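PDB 5UI9: oxidoreductase protein from Agrobacterium radiobacter, which probably catalyses an NAD-dependent oxidation or reduction of a small hydroxy compound. Local coordinates for residues L191-T201 / V213-A224; Q252-L263 / T266-S277. One frame throughout, in Å; residues are numbered along the deposited sequence.

Contact 1. Residues L191-T201 / V213-A224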
loop_
_atom_site.group_PDB
_atom_site.type_symbol
_atom_site.label_atom_id
_atom_site.label_comp_id
_atom_site.label_asym_id
_atom_site.label_seq_id
_atom_site.Cartn_x
_atom_site.Cartn_y
_atom_site.Cartn_z
ATOM N N LEU A 191 -14.486 2.114 -5.137
ATOM C CA LEU A 191 -14.919 1.787 -3.759
ATOM C C LEU A 191 -15.845 2.817 -3.103
ATOM O O LEU A 191 -16.138 2.704 -1.907
ATOM C CB LEU A 191 -13.693 1.559 -2.868
ATOM C CG LEU A 191 -12.774 0.404 -3.257
ATOM C CD1 LEU A 191 -11.586 0.358 -2.311
ATOM C CD2 LEU A 191 -13.515 -0.924 -3.246
ATOM N N GLY A 192 -16.325 3.792 -3.879
ATOM C CA GLY A 192 -17.251 4.809 -3.374
ATOM C C GLY A 192 -16.604 5.948 -2.601
ATOM O O GLY A 192 -15.390 5.944 -2.323
ATOM N N ASP A 193 -17.446 6.909 -2.223
ATOM C CA ASP A 193 -17.010 8.156 -1.584
ATOM C C ASP A 193 -16.333 7.895 -0.239
ATOM O O ASP A 193 -16.575 6.866 0.407
ATOM C CB ASP A 193 -18.189 9.130 -1.395
ATOM C CG ASP A 193 -18.850 9.542 -2.716
ATOM O OD1 ASP A 193 -18.179 9.531 -3.772
ATOM O OD2 ASP A 193 -20.052 9.883 -2.690
ATOM N N VAL A 194 -15.504 8.857 0.164
ATOM C CA VAL A 194 -14.571 8.715 1.276
ATOM C C VAL A 194 -15.055 9.534 2.468
ATOM O O VAL A 194 -15.514 10.668 2.299
ATOM C CB VAL A 194 -13.159 9.191 0.843
ATOM C CG1 VAL A 194 -12.180 9.227 2.016
ATOM C CG2 VAL A 194 -12.623 8.309 -0.282
ATOM N N ALA A 195 -14.950 8.949 3.662
ATOM C CA ALA A 195 -15.338 9.607 4.915
ATOM C C ALA A 195 -14.171 10.380 5.508
ATOM O O ALA A 195 -14.301 11.566 5.822
ATOM C CB ALA A 195 -15.840 8.580 5.923
ATOM N N THR A 196 -13.041 9.693 5.674
ATOM C CA THR A 196 -11.834 10.283 6.266
ATOM C C THR A 196 -10.591 9.879 5.480
ATOM O O THR A 196 -10.587 8.879 4.758
ATOM C CB THR A 196 -11.659 9.901 7.755
ATOM O OG1 THR A 196 -11.687 8.480 7.895
ATOM C CG2 THR A 196 -12.767 10.492 8.613
ATOM N N LEU A 197 -9.541 10.677 5.645
ATOM C CA LEU A 197 -8.345 10.605 4.814
ATOM C C LEU A 197 -7.107 11.048 5.601
ATOM O O LEU A 197 -7.175 11.998 6.380
ATOM C CB LEU A 197 -8.565 11.508 3.597
ATOM C CG LEU A 197 -7.486 11.636 2.525
ATOM C CD1 LEU A 197 -8.095 11.892 1.152
ATOM C CD2 LEU A 197 -6.468 12.721 2.859
ATOM N N THR A 198 -5.990 10.351 5.392
ATOM C CA THR A 198 -4.693 10.714 5.973
ATOM C C THR A 198 -3.612 10.594 4.904
ATOM O O THR A 198 -3.564 9.592 4.194
ATOM C CB THR A 198 -4.300 9.781 7.139
ATOM O OG1 THR A 198 -5.474 9.361 7.841
ATOM C CG2 THR A 198 -3.362 10.485 8.100
ATOM N N ALA A 199 -2.745 11.599 4.797
ATOM C CA ALA A 199 -1.762 11.661 3.714
ATOM C C ALA A 199 -0.364 12.025 4.198
ATOM O O ALA A 199 -0.198 12.654 5.243
ATOM C CB ALA A 199 -2.218 12.638 2.646
ATOM N N ARG A 200 0.629 11.594 3.422
ATOM C CA ARG A 200 2.040 11.905 3.642
ATOM C C ARG A 200 2.661 12.221 2.295
ATOM O O ARG A 200 2.366 11.545 1.312
ATOM C CB ARG A 200 2.773 10.708 4.256
ATOM C CG ARG A 200 2.206 10.234 5.576
ATOM C CD ARG A 200 2.431 11.255 6.671
ATOM N NE ARG A 200 1.983 10.740 7.965
ATOM C CZ ARG A 200 0.765 10.879 8.478
ATOM N NH1 ARG A 200 -0.188 11.576 7.861
ATOM N NH2 ARG A 200 0.504 10.330 9.657
ATOM N N THR A 201 3.515 13.238 2.256
ATOM C CA THR A 201 4.190 13.657 1.029
ATOM C C THR A 201 5.668 13.943 1.258
ATOM O O THR A 201 6.082 14.261 2.371
ATOM C CB THR A 201 3.591 14.954 0.461
ATOM O OG1 THR A 201 3.789 16.019 1.395
ATOM C CG2 THR A 201 2.111 14.791 0.173
ATOM N N VAL A 213 6.058 12.481 -4.351
ATOM C CA VAL A 213 5.685 11.220 -3.744
ATOM C C VAL A 213 4.579 11.527 -2.746
ATOM O O VAL A 213 4.699 12.474 -1.970
ATOM C CB VAL A 213 6.871 10.549 -3.012
ATOM C CG1 VAL A 213 6.447 9.195 -2.447
ATOM C CG2 VAL A 213 8.065 10.385 -3.949
ATOM N N ALA A 214 3.503 10.748 -2.794
ATOM C CA ALA A 214 2.376 10.915 -1.886
ATOM C C ALA A 214 1.769 9.559 -1.570
ATOM O O ALA A 214 1.563 8.736 -2.466
ATOM C CB ALA A 214 1.328 11.844 -2.485
ATOM N N THR A 215 1.491 9.346 -0.286
ATOM C CA THR A 215 0.901 8.111 0.197
ATOM C C THR A 215 -0.307 8.485 1.044
ATOM O O THR A 215 -0.185 9.261 1.991
ATOM C CB THR A 215 1.929 7.313 1.015
ATOM O OG1 THR A 215 3.104 7.114 0.220
ATOM C CG2 THR A 215 1.384 5.966 1.415
ATOM N N ILE A 216 -1.464 7.933 0.686
ATOM C CA ILE A 216 -2.748 8.340 1.250
ATOM C C ILE A 216 -3.516 7.104 1.721
ATOM O O ILE A 216 -3.616 6.120 0.992
ATOM C CB ILE A 216 -3.597 9.110 0.207
ATOM C CG1 ILE A 216 -2.782 10.246 -0.424
ATOM C CG2 ILE A 216 -4.877 9.657 0.844
ATOM C CD1 ILE A 216 -3.506 11.030 -1.496
ATOM N N LEU A 217 -4.060 7.174 2.936
ATOM C CA LEU A 217 -4.896 6.117 3.508
ATOM C C LEU A 217 -6.352 6.587 3.531
ATOM O O LEU A 217 -6.657 7.598 4.155
ATOM C CB LEU A 217 -4.431 5.807 4.930
ATOM C CG LEU A 217 -5.155 4.749 5.763
ATOM C CD1 LEU A 217 -5.131 3.374 5.117
ATOM C CD2 LEU A 217 -4.511 4.684 7.144
ATOM N N LEU A 218 -7.238 5.846 2.866
ATOM C CA LEU A 218 -8.654 6.224 2.736
ATOM C C LEU A 218 -9.571 5.337 3.568
ATOM O O LEU A 218 -9.461 4.122 3.528
ATOM C CB LEU A 218 -9.098 6.122 1.279
ATOM C CG LEU A 218 -8.374 6.961 0.218
ATOM C CD1 LEU A 218 -8.973 6.703 -1.164
ATOM C CD2 LEU A 218 -8.421 8.448 0.544
ATOM N N ASP A 219 -10.486 5.957 4.304
ATOM C CA ASP A 219 -11.572 5.242 4.966
ATOM C C ASP A 219 -12.845 5.542 4.179
ATOM O O ASP A 219 -13.362 6.656 4.235
ATOM C CB ASP A 219 -11.679 5.695 6.416
ATOM C CG ASP A 219 -10.333 5.630 7.144
ATOM O OD1 ASP A 219 -9.743 4.528 7.209
ATOM O OD2 ASP A 219 -9.855 6.671 7.653
ATOM N N HIS A 220 -13.320 4.563 3.411
ATOM C CA HIS A 220 -14.514 4.754 2.578
ATOM C C HIS A 220 -15.789 4.694 3.418
ATOM O O HIS A 220 -15.815 4.048 4.462
ATOM C CB HIS A 220 -14.547 3.735 1.443
ATOM C CG HIS A 220 -13.429 3.899 0.461
ATOM N ND1 HIS A 220 -13.571 4.601 -0.717
ATOM C CD2 HIS A 220 -12.146 3.463 0.487
ATOM C CE1 HIS A 220 -12.427 4.584 -1.378
ATOM N NE2 HIS A 220 -11.544 3.899 -0.669
ATOM N N GLN A 221 -16.840 5.381 2.968
ATOM C CA GLN A 221 -18.123 5.413 3.697
ATOM C C GLN A 221 -18.759 4.023 3.857
ATOM O O GLN A 221 -19.393 3.748 4.877
ATOM C CB GLN A 221 -19.111 6.377 3.019
ATOM C CG GLN A 221 -18.693 7.844 3.095
ATOM C CD GLN A 221 -19.577 8.777 2.277
ATOM O OE1 GLN A 221 -20.562 8.356 1.664
ATOM N NE2 GLN A 221 -19.224 10.057 2.266
ATOM N N ASN A 222 -18.564 3.149 2.865
ATOM C CA ASN A 222 -19.060 1.754 2.915
ATOM C C ASN A 222 -18.257 0.794 3.823
ATOM O O ASN A 222 -18.545 -0.404 3.848
ATOM C CB ASN A 222 -19.170 1.163 1.488
ATOM C CG ASN A 222 -17.811 0.909 0.817
ATOM O OD1 ASN A 222 -16.757 0.872 1.461
ATOM N ND2 ASN A 222 -17.842 0.730 -0.494
ATOM N N GLY A 223 -17.237 1.295 4.523
ATOM C CA GLY A 223 -16.440 0.476 5.433
ATOM C C GLY A 223 -15.089 0.058 4.883
ATOM O O GLY A 223 -14.184 -0.229 5.659
ATOM N N ALA A 224 -14.942 0.025 3.555
ATOM C CA ALA A 224 -13.674 -0.348 2.914
ATOM C C ALA A 224 -12.529 0.593 3.277
ATOM O O ALA A 224 -12.740 1.773 3.535
ATOM C CB ALA A 224 -13.828 -0.416 1.397
HETATM O O HOH W 1 -17.761 4.150 -0.094
HETATM O O HOH W 2 -7.735 7.940 6.634
#
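Ala214 meets Thr201 in an antiparallel beta hairpin of the mixed sheet of the GFO/IDH/MocA C-terminal domain. Ala214 CB and Thr201 CG2 lie 4.0 Å apart. Thr215 pairs with Arg200 by two backbone hydrogen bonds. Ile216 turns to the same face as Ala214, its CG2 3.7 Å from Leu197 CG. Helices 175-191 and 316-335 pack here. Leu217 pairs with Thr198 through the backbone. Leu218 lies alongside Leu197, with CD2 3.5 Å from Leu197 CD1. On the other face, Asp219 CG is anti to its carbonyl carbon (chi1 -51°), which brings OD2 to Thr196 OG1 for a 2.6 Å hydrogen bond. A water also donates to OD2 and bonds Thr198 OG1 and Leu217 O. Arg200 NE of the second subunit forms a salt bridge to Asp219 OD1. Ala195 and Thr196 both lie opposite Asp219, a classic beta bulge. Ala195 N donates to Asp219 O at 2.8 Å, Thr196 N only weakly. Leu191 CB, at the end of helix 175-191, covers one face of the His220 ring (CH-pi). His220 ND1 donates in the ring plane to Gly192 O at 2.8 Å, from above that carbonyl's plane. With NE2 bonded to Ser226 OG, this fixes the ring's rotation. Gln221 N bonds Asp193 O almost straight (179°).

Contact 2. Residues Q252-L263 / T266-S277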
loop_
_atom_site.group_PDB
_atom_site.type_symbol
_atom_site.label_atom_id
_atom_site.label_comp_id
_atom_site.label_asym_id
_atom_site.label_seq_id
_atom_site.Cartn_x
_atom_site.Cartn_y
_atom_site.Cartn_z
ATOM N N GLN A 252 -15.616 -12.740 -1.206
ATOM C CA GLN A 252 -15.588 -13.979 -2.003
ATOM C C GLN A 252 -14.452 -14.048 -3.039
ATOM O O GLN A 252 -14.425 -14.977 -3.853
ATOM C CB GLN A 252 -16.932 -14.166 -2.722
ATOM C CG GLN A 252 -18.125 -14.341 -1.799
ATOM C CD GLN A 252 -19.453 -14.324 -2.547
ATOM O OE1 GLN A 252 -19.502 -14.475 -3.773
ATOM N NE2 GLN A 252 -20.542 -14.135 -1.806
ATOM N N GLY A 253 -13.517 -13.096 -3.024
ATOM C CA GLY A 253 -12.466 -13.092 -4.037
ATOM C C GLY A 253 -11.540 -11.896 -4.068
ATOM O O GLY A 253 -11.542 -11.059 -3.162
ATOM N N THR A 254 -10.747 -11.833 -5.134
ATOM C CA THR A 254 -9.766 -10.773 -5.343
ATOM C C THR A 254 -9.723 -10.312 -6.794
ATOM O O THR A 254 -9.961 -11.103 -7.714
ATOM C CB THR A 254 -8.343 -11.240 -4.993
ATOM O OG1 THR A 254 -8.052 -12.469 -5.673
ATOM C CG2 THR A 254 -8.190 -11.430 -3.501
ATOM N N ILE A 255 -9.409 -9.030 -6.982
ATOM C CA ILE A 255 -9.024 -8.492 -8.281
ATOM C C ILE A 255 -7.576 -8.031 -8.170
ATOM O O ILE A 255 -7.212 -7.358 -7.207
ATOM C CB ILE A 255 -9.911 -7.296 -8.707
ATOM C CG1 ILE A 255 -11.362 -7.740 -8.929
ATOM C CG2 ILE A 255 -9.353 -6.628 -9.965
ATOM C CD1 ILE A 255 -12.350 -6.589 -9.029
ATOM N N ARG A 256 -6.759 -8.387 -9.160
ATOM C CA ARG A 256 -5.375 -7.921 -9.245
ATOM C C ARG A 256 -5.085 -7.441 -10.663
ATOM O O ARG A 256 -4.922 -8.247 -11.588
ATOM C CB ARG A 256 -4.393 -9.027 -8.841
ATOM C CG ARG A 256 -4.475 -9.453 -7.373
ATOM C CD ARG A 256 -3.817 -8.441 -6.440
ATOM N NE ARG A 256 -3.823 -8.847 -5.026
ATOM C CZ ARG A 256 -4.864 -8.744 -4.189
ATOM N NH1 ARG A 256 -6.047 -8.259 -4.593
ATOM N NH2 ARG A 256 -4.727 -9.140 -2.926
ATOM N N LEU A 257 -5.050 -6.120 -10.826
ATOM C CA LEU A 257 -4.670 -5.489 -12.080
ATOM C C LEU A 257 -3.202 -5.126 -11.965
ATOM O O LEU A 257 -2.848 -4.214 -11.220
ATOM C CB LEU A 257 -5.523 -4.239 -12.342
ATOM C CG LEU A 257 -5.149 -3.385 -13.558
ATOM C CD1 LEU A 257 -5.174 -4.205 -14.838
ATOM C CD2 LEU A 257 -6.097 -2.198 -13.663
ATOM N N SER A 258 -2.358 -5.842 -12.704
ATOM C CA SER A 258 -0.902 -5.719 -12.603
ATOM C C SER A 258 -0.317 -5.165 -13.902
ATOM O O SER A 258 -1.037 -5.003 -14.897
ATOM C CB SER A 258 -0.289 -7.077 -12.259
ATOM O OG SER A 258 -0.550 -8.020 -13.272
ATOM N N GLN A 259 0.979 -4.854 -13.866
ATOM C CA GLN A 259 1.721 -4.267 -14.997
ATOM C C GLN A 259 1.451 -4.999 -16.315
ATOM O O GLN A 259 1.367 -6.212 -16.338
ATOM C CB GLN A 259 3.234 -4.248 -14.674
ATOM C CG GLN A 259 4.219 -4.187 -15.852
ATOM C CD GLN A 259 4.621 -2.778 -16.238
ATOM O OE1 GLN A 259 5.396 -2.134 -15.524
ATOM N NE2 GLN A 259 4.137 -2.306 -17.394
ATOM N N GLY A 260 1.351 -4.246 -17.406
ATOM C CA GLY A 260 1.037 -4.797 -18.726
ATOM C C GLY A 260 -0.441 -5.097 -18.923
ATOM O O GLY A 260 -0.792 -5.877 -19.801
ATOM N N TYR A 261 -1.294 -4.477 -18.103
ATOM C CA TYR A 261 -2.756 -4.607 -18.174
ATOM C C TYR A 261 -3.286 -6.029 -17.980
ATOM O O TYR A 261 -4.324 -6.395 -18.535
ATOM C CB TYR A 261 -3.282 -4.015 -19.482
ATOM C CG TYR A 261 -2.775 -2.625 -19.738
ATOM C CD1 TYR A 261 -3.279 -1.554 -19.016
ATOM C CD2 TYR A 261 -1.790 -2.373 -20.698
ATOM C CE1 TYR A 261 -2.829 -0.263 -19.237
ATOM C CE2 TYR A 261 -1.326 -1.078 -20.927
ATOM C CZ TYR A 261 -1.856 -0.029 -20.195
ATOM O OH TYR A 261 -1.415 1.258 -20.387
ATOM N N ARG A 262 -2.582 -6.817 -17.177
ATOM C CA ARG A 262 -3.015 -8.165 -16.861
ATOM C C ARG A 262 -4.003 -8.115 -15.699
ATOM O O ARG A 262 -3.700 -7.553 -14.653
ATOM C CB ARG A 262 -1.813 -9.032 -16.513
ATOM C CG ARG A 262 -2.164 -10.505 -16.382
ATOM C CD ARG A 262 -0.947 -11.402 -16.528
ATOM N NE ARG A 262 -0.104 -11.425 -15.329
ATOM C CZ ARG A 262 -0.352 -12.132 -14.222
ATOM N NH1 ARG A 262 -1.439 -12.899 -14.116
ATOM N NH2 ARG A 262 0.502 -12.070 -13.199
ATOM N N LEU A 263 -5.177 -8.714 -15.890
ATOM C CA LEU A 263 -6.272 -8.656 -14.922
ATOM C C LEU A 263 -6.572 -10.055 -14.385
ATOM O O LEU A 263 -7.137 -10.891 -15.096
ATOM C CB LEU A 263 -7.513 -8.047 -15.589
ATOM C CG LEU A 263 -8.805 -7.903 -14.786
ATOM C CD1 LEU A 263 -8.574 -7.125 -13.502
ATOM C CD2 LEU A 263 -9.855 -7.216 -15.646
ATOM N N THR A 266 -10.056 -13.838 -9.136
ATOM C CA THR A 266 -10.338 -15.147 -8.541
ATOM C C THR A 266 -11.590 -15.030 -7.684
ATOM O O THR A 266 -11.729 -14.086 -6.906
ATOM C CB THR A 266 -9.154 -15.730 -7.723
ATOM O OG1 THR A 266 -9.094 -15.120 -6.432
ATOM C CG2 THR A 266 -7.824 -15.541 -8.447
ATOM N N GLY A 267 -12.500 -15.982 -7.862
ATOM C CA GLY A 267 -13.774 -16.015 -7.159
ATOM C C GLY A 267 -14.120 -17.438 -6.759
ATOM O O GLY A 267 -13.270 -18.327 -6.845
ATOM N N PRO A 268 -15.370 -17.667 -6.317
ATOM C CA PRO A 268 -15.793 -19.011 -5.887
ATOM C C PRO A 268 -15.604 -20.124 -6.943
ATOM O O PRO A 268 -15.291 -21.257 -6.575
ATOM C CB PRO A 268 -17.278 -18.818 -5.551
ATOM C CG PRO A 268 -17.404 -17.370 -5.217
ATOM C CD PRO A 268 -16.444 -16.670 -6.130
ATOM N N ASN A 269 -15.782 -19.795 -8.226
ATOM C CA ASN A 269 -15.607 -20.759 -9.326
ATOM C C ASN A 269 -14.125 -21.080 -9.579
ATOM O O ASN A 269 -13.744 -22.253 -9.636
ATOM C CB ASN A 269 -16.264 -20.237 -10.614
ATOM N N GLY A 270 -13.303 -20.039 -9.725
ATOM C CA GLY A 270 -11.858 -20.200 -9.956
ATOM C C GLY A 270 -11.157 -18.908 -10.364
ATOM O O GLY A 270 -11.701 -17.825 -10.182
ATOM N N MET A 271 -9.951 -19.036 -10.917
ATOM C CA MET A 271 -9.161 -17.894 -11.394
ATOM C C MET A 271 -9.319 -17.696 -12.907
ATOM O O MET A 271 -9.359 -18.668 -13.666
ATOM C CB MET A 271 -7.673 -18.079 -11.042
ATOM C CG MET A 271 -6.751 -16.994 -11.594
ATOM S SD MET A 271 -5.116 -16.896 -10.834
ATOM C CE MET A 271 -4.546 -18.594 -10.950
ATOM N N THR A 272 -9.404 -16.433 -13.329
ATOM C CA THR A 272 -9.337 -16.044 -14.745
ATOM C C THR A 272 -8.286 -14.952 -14.931
ATOM O O THR A 272 -8.188 -14.043 -14.106
ATOM C CB THR A 272 -10.685 -15.512 -15.259
ATOM O OG1 THR A 272 -11.130 -14.442 -14.422
ATOM C CG2 THR A 272 -11.729 -16.603 -15.258
ATOM N N ILE A 273 -7.497 -15.061 -16.000
ATOM C CA ILE A 273 -6.561 -14.016 -16.416
ATOM C C ILE A 273 -7.084 -13.415 -17.722
ATOM O O ILE A 273 -7.315 -14.142 -18.689
ATOM C CB ILE A 273 -5.123 -14.552 -16.639
ATOM C CG1 ILE A 273 -4.615 -15.302 -15.396
ATOM C CG2 ILE A 273 -4.168 -13.408 -16.994
ATOM C CD1 ILE A 273 -5.044 -16.754 -15.308
ATOM N N SER A 274 -7.281 -12.100 -17.735
ATOM C CA SER A 274 -7.692 -11.377 -18.931
ATOM C C SER A 274 -6.669 -10.312 -19.316
ATOM O O SER A 274 -5.918 -9.809 -18.474
ATOM C CB SER A 274 -9.050 -10.717 -18.709
ATOM O OG SER A 274 -10.004 -11.677 -18.303
ATOM N N ASP A 275 -6.668 -9.979 -20.604
ATOM C CA ASP A 275 -5.864 -8.907 -21.154
ATOM C C ASP A 275 -6.746 -7.657 -21.249
ATOM O O ASP A 275 -7.580 -7.543 -22.148
ATOM C CB ASP A 275 -5.317 -9.311 -22.530
ATOM C CG ASP A 275 -4.393 -8.260 -23.140
ATOM O OD1 ASP A 275 -4.165 -7.198 -22.522
ATOM O OD2 ASP A 275 -3.883 -8.507 -24.253
ATOM N N ALA A 276 -6.525 -6.716 -20.331
ATOM C CA ALA A 276 -7.290 -5.472 -20.277
ATOM C C ALA A 276 -6.570 -4.309 -20.981
ATOM O O ALA A 276 -6.777 -3.146 -20.623
ATOM C CB ALA A 276 -7.595 -5.123 -18.825
ATOM N N SER A 277 -5.745 -4.617 -21.985
ATOM C CA SER A 277 -4.966 -3.605 -22.690
ATOM C C SER A 277 -5.853 -2.601 -23.415
ATOM O O SER A 277 -6.958 -2.937 -23.851
ATOM C CB SER A 277 -4.038 -4.245 -23.714
ATOM O OG SER A 277 -3.010 -4.954 -23.073
HETATM O O HOH W 3 -10.004 -11.931 -15.579
#
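The beta hairpin of strands 262-266 and 271-275 lies at one edge of the mixed sheet within this chain, and strand 253-258 lies next to it. One place where strand 253-258 pairs with the hairpin is Thr254 with Thr266, an antiparallel hydrogen-bonded pair. Thr254 N donates to Thr266 O at 3.0 Å, and Thr266 N returns a bond to Thr254 O. The two side chains lie side by side and point the same way, with OG1 of Thr254 and OG1 of Thr266 2.9 Å apart. Thr254 OG1 is hydrogen-bonded to Lys235 O of the second subunit. Beside this pair, Pro268 CD rests 3.5 Å from Gln252 O.

Within the hairpin, Leu263 and Ser274 share one face and are joined by two backbone bonds. A water bonded to Leu263 O also bonds to the hydroxyls of Thr272 and Ser274. Arg262 points to the other face and runs alongside Ile273. CG of Arg262 is anti to its backbone N (chi1 -171°) and lies 3.6 Å from Ile273 CG2. That methyl also meets the guanidinium at its edge, while Arg262 NH1 forms a salt bridge with Glu264. Tyr261 and Arg262 both face Ser258 in a G1 beta bulge. Tyr261 O accepts from Ala276 N at 2.9 Å. Tyr261 CB packs 3.6 Å from Ser277 N. An Asx turn shapes that backbone: Asp275 OD1 accepts from Ser277 N and, through its syn lone pair, from Ser277 OG at 2.6 Å.

From the N terminus, the chain first passes through the parallel sheet of the NAD-binding Rossmann fold. It then lays down strand 148-156, and the end of helix 175-191 begins contact 1, which closes the loop between strands 194-202 and 213-220. Strand 225-231 follows and lies beside 213-220. The chain then crosses the sheet to strands 245-250 and 253-258, where contact 2 opens. Contact 2 closes two short connections, from 253-258 to 262-266 and from there to 271-275. The contacts follow in series and neither nest nor cross. They lie on different sides of strand 148-156 in one mixed sheet. The centres of contact 1 and contact 2 are 24 Å apart. Both touch the second subunit.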